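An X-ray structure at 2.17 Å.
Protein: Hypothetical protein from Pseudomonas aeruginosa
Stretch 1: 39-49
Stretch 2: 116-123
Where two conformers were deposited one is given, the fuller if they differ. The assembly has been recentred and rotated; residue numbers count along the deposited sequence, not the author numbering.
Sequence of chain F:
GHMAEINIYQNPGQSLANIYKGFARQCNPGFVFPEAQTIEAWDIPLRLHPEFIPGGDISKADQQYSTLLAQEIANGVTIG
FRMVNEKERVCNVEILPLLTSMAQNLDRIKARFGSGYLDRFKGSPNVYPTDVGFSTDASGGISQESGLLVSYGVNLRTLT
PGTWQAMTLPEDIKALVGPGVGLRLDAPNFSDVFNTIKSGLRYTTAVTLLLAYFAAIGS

Stretch 1, residues 39-49: IEAWDIPLRLH
Stretch 2 116-123: GYLDRFKG

What backbones meet here? Residues 39-48 are helical, the last part of a helix that begins earlier in the chain, and His49 is the first residue to leave helical phi/psi, at -131/71. The helix kinks at Pro45, which has no amide hydrogen to give. Asp43 N still bonds Ile39 O at 2.9 Å, and beyond the kink Arg47 N bonds Asp43 O at 2.8 Å and Leu48 N bonds Ile44 O at 2.9 Å. Opposing it, residues 117-121 form a tighter 3-10 segment, with Arg120 N to Tyr117 O at 2.9 Å and Phe121 N to Leu118 O at 3.0 Å. The nearest CA atoms across the contact are those of Leu48 and Leu118, 7.5 Å apart, so side chains fill the gap, and 380 Å² is buried over both sides.

How does Glu40 reach the other stretch? Its CA-to-CB bond points sideways, but chi1 and chi2 are both t, and the extended chain carries the carboxylate to Tyr117. The tyrosine, with chi1 p (74°) and chi2 -98°, donates from OH to Glu40 OE2 at 2.7 Å, a short hydrogen bond to a charged acceptor and the sole one between the stretches. OE2 lies at the ring edge, near its plane, where a phenol hydroxyl can readily point its hydrogen.

What does Ile44 contribute, one turn further on? It points toward the 3-10 segment with chi1 m and chi2 t and touches three residues. CD1 sits 4.2 Å from Tyr117 CE2, at the edge of that ring, and 4.0 Å from Phe121 CE2, approaching the second ring obliquely. CG2 lies 3.8 Å from Leu118 CD2. Phe121 holds chi1 m and chi2 -45°; Leu118 has chi1 at -91°, between wells, and chi2 t. These contacts are apolar packing.

How is the end of the helix held? Arg47 lays its aliphatic base against Leu118, with Arg47 CB 3.9 Å from Leu118 CD1. Its guanidinium turns back along the helix: Arg47 NH2 forms a salt bridge with Asp43 OD2 at 2.7 Å. Leu48, chi1 m and chi2 t, has the largest area covered by the other stretch. Its CD1 meets Phe121 CB at 3.8 Å; its CD2 lies 3.7 Å from Leu118 O and 3.8 Å from Lys122 CG. Lys122, with chi1 m and the rest of its chain t, thus offers methylene carbon to the leucine, while its NZ forms a salt bridge with Asp119 OD1 at 2.6 Å.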

# COMPACT_ATOMS: atom_id res chain seq x y z
N ILE F 39 13.99 -42.51 -5.17
CA ILE F 39 15.27 -42.00 -4.64
C ILE F 39 15.09 -40.57 -4.07
O ILE F 39 15.51 -40.30 -2.94
CB ILE F 39 16.42 -42.00 -5.70
CG1 ILE F 39 16.68 -43.41 -6.27
CG2 ILE F 39 17.70 -41.46 -5.09
CD1 ILE F 39 17.23 -43.43 -7.72
N GLU F 40 14.47 -39.69 -4.87
CA GLU F 40 14.27 -38.30 -4.49
C GLU F 40 13.43 -38.14 -3.21
O GLU F 40 13.78 -37.37 -2.33
CB GLU F 40 13.66 -37.48 -5.64
CG GLU F 40 13.60 -35.99 -5.30
CD GLU F 40 13.09 -35.12 -6.43
OE1 GLU F 40 12.85 -35.63 -7.53
OE2 GLU F 40 12.90 -33.90 -6.19
N ALA F 41 12.32 -38.86 -3.12
CA ALA F 41 11.46 -38.85 -1.92
C ALA F 41 12.23 -39.28 -0.66
O ALA F 41 12.15 -38.62 0.38
CB ALA F 41 10.24 -39.77 -2.13
N TRP F 42 12.98 -40.37 -0.75
CA TRP F 42 13.64 -40.94 0.44
C TRP F 42 14.98 -40.27 0.77
O TRP F 42 15.55 -40.49 1.83
CB TRP F 42 13.74 -42.47 0.30
CG TRP F 42 12.38 -43.16 0.50
CD1 TRP F 42 11.27 -42.65 1.15
CD2 TRP F 42 12.01 -44.50 0.10
NE1 TRP F 42 10.25 -43.58 1.17
CE2 TRP F 42 10.67 -44.71 0.52
CE3 TRP F 42 12.68 -45.52 -0.60
CZ2 TRP F 42 9.98 -45.91 0.26
CZ3 TRP F 42 12.00 -46.72 -0.85
CH2 TRP F 42 10.66 -46.90 -0.40
N ASP F 43 15.49 -39.44 -0.15
CA ASP F 43 16.56 -38.48 0.19
C ASP F 43 16.09 -37.24 0.96
O ASP F 43 16.91 -36.53 1.55
CB ASP F 43 17.33 -38.05 -1.08
CG ASP F 43 18.33 -39.11 -1.57
OD1 ASP F 43 18.65 -40.07 -0.83
OD2 ASP F 43 18.81 -38.97 -2.72
N ILE F 44 14.78 -36.97 0.95
CA ILE F 44 14.22 -35.74 1.54
C ILE F 44 14.75 -35.40 2.96
O ILE F 44 15.30 -34.32 3.13
CB ILE F 44 12.65 -35.63 1.42
CG1 ILE F 44 12.21 -35.42 -0.04
CG2 ILE F 44 12.12 -34.47 2.25
CD1 ILE F 44 10.70 -35.39 -0.22
N PRO F 45 14.66 -36.34 3.94
CA PRO F 45 15.17 -36.06 5.30
C PRO F 45 16.65 -35.73 5.34
O PRO F 45 17.07 -34.95 6.19
CB PRO F 45 14.93 -37.37 6.04
CG PRO F 45 13.77 -37.96 5.36
CD PRO F 45 14.07 -37.69 3.89
N LEU F 46 17.44 -36.33 4.46
CA LEU F 46 18.84 -36.00 4.44
C LEU F 46 19.08 -34.66 3.76
O LEU F 46 19.96 -33.91 4.17
CB LEU F 46 19.68 -37.10 3.79
CG LEU F 46 21.19 -36.88 3.84
CD1 LEU F 46 21.67 -36.96 5.29
CD2 LEU F 46 21.88 -37.93 2.96
N ARG F 47 18.30 -34.35 2.72
CA ARG F 47 18.45 -33.07 2.05
C ARG F 47 18.00 -31.91 2.96
O ARG F 47 18.55 -30.83 2.88
CB ARG F 47 17.80 -33.08 0.66
CG ARG F 47 18.83 -33.50 -0.40
CD ARG F 47 18.31 -33.57 -1.83
NE ARG F 47 18.20 -34.96 -2.31
CZ ARG F 47 18.35 -35.32 -3.58
NH1 ARG F 47 18.64 -34.41 -4.52
NH2 ARG F 47 18.22 -36.60 -3.93
N LEU F 48 17.06 -32.18 3.86
CA LEU F 48 16.68 -31.22 4.91
C LEU F 48 17.71 -31.07 6.04
O LEU F 48 17.89 -29.99 6.59
CB LEU F 48 15.30 -31.54 5.48
CG LEU F 48 14.08 -31.29 4.58
CD1 LEU F 48 12.86 -31.94 5.25
CD2 LEU F 48 13.83 -29.78 4.28
N HIS F 49 18.40 -32.16 6.37
CA HIS F 49 19.36 -32.16 7.48
C HIS F 49 20.70 -32.78 7.04
O HIS F 49 21.02 -33.90 7.46
CB HIS F 49 18.79 -32.91 8.69
CG HIS F 49 17.63 -32.20 9.32
ND1 HIS F 49 17.80 -31.18 10.23
CD2 HIS F 49 16.29 -32.31 9.13
CE1 HIS F 49 16.62 -30.70 10.58
NE2 HIS F 49 15.69 -31.38 9.94
N GLY F 116 12.30 -25.69 -5.63
CA GLY F 116 12.56 -25.25 -4.26
C GLY F 116 11.52 -25.74 -3.26
O GLY F 116 11.43 -25.24 -2.13
N TYR F 117 10.74 -26.73 -3.71
CA TYR F 117 9.64 -27.33 -2.94
C TYR F 117 10.01 -27.70 -1.50
O TYR F 117 9.15 -27.69 -0.60
CB TYR F 117 9.07 -28.54 -3.68
CG TYR F 117 9.91 -29.81 -3.67
CD1 TYR F 117 10.73 -30.14 -4.74
CD2 TYR F 117 9.83 -30.72 -2.61
CE1 TYR F 117 11.48 -31.32 -4.75
CE2 TYR F 117 10.57 -31.90 -2.60
CZ TYR F 117 11.38 -32.20 -3.67
OH TYR F 117 12.11 -33.37 -3.66
N LEU F 118 11.28 -28.01 -1.28
CA LEU F 118 11.74 -28.48 0.02
C LEU F 118 11.47 -27.46 1.11
O LEU F 118 11.45 -27.80 2.30
CB LEU F 118 13.25 -28.76 -0.01
CG LEU F 118 13.84 -30.13 -0.36
CD1 LEU F 118 15.32 -30.08 0.01
CD2 LEU F 118 13.14 -31.34 0.34
N ASP F 119 11.32 -26.19 0.70
CA ASP F 119 11.13 -25.12 1.68
C ASP F 119 9.81 -25.28 2.40
O ASP F 119 9.66 -24.80 3.54
CB ASP F 119 11.27 -23.73 1.05
CG ASP F 119 12.65 -23.12 1.29
OD1 ASP F 119 13.53 -23.82 1.82
OD2 ASP F 119 12.88 -21.94 0.97
N ARG F 120 8.84 -25.93 1.74
CA ARG F 120 7.55 -26.24 2.36
C ARG F 120 7.69 -27.10 3.62
O ARG F 120 6.88 -27.00 4.53
CB ARG F 120 6.60 -26.91 1.36
CG ARG F 120 5.76 -25.94 0.53
CD ARG F 120 4.69 -25.24 1.38
NE ARG F 120 3.37 -25.87 1.29
CZ ARG F 120 2.38 -25.64 2.15
NH1 ARG F 120 2.53 -24.82 3.18
NH2 ARG F 120 1.21 -26.24 1.98
N PHE F 121 8.74 -27.93 3.67
CA PHE F 121 8.91 -28.93 4.74
C PHE F 121 9.69 -28.42 5.94
O PHE F 121 9.96 -29.18 6.88
CB PHE F 121 9.61 -30.21 4.22
CG PHE F 121 8.95 -30.84 3.03
CD1 PHE F 121 7.57 -30.99 2.97
CD2 PHE F 121 9.73 -31.31 1.97
CE1 PHE F 121 6.95 -31.58 1.83
CE2 PHE F 121 9.14 -31.90 0.82
CZ PHE F 121 7.74 -32.04 0.76
N LYS F 122 10.06 -27.14 5.93
CA LYS F 122 10.90 -26.58 6.98
C LYS F 122 10.10 -25.93 8.10
O LYS F 122 8.87 -25.75 7.99
CB LYS F 122 11.90 -25.60 6.37
CG LYS F 122 12.86 -26.28 5.41
CD LYS F 122 13.85 -25.34 4.81
CE LYS F 122 14.78 -26.05 3.88
NZ LYS F 122 15.47 -25.09 2.96
N GLY F 123 10.77 -25.61 9.20
CA GLY F 123 10.15 -24.80 10.25
C GLY F 123 9.08 -25.41 11.16
O GLY F 123 8.42 -24.68 11.92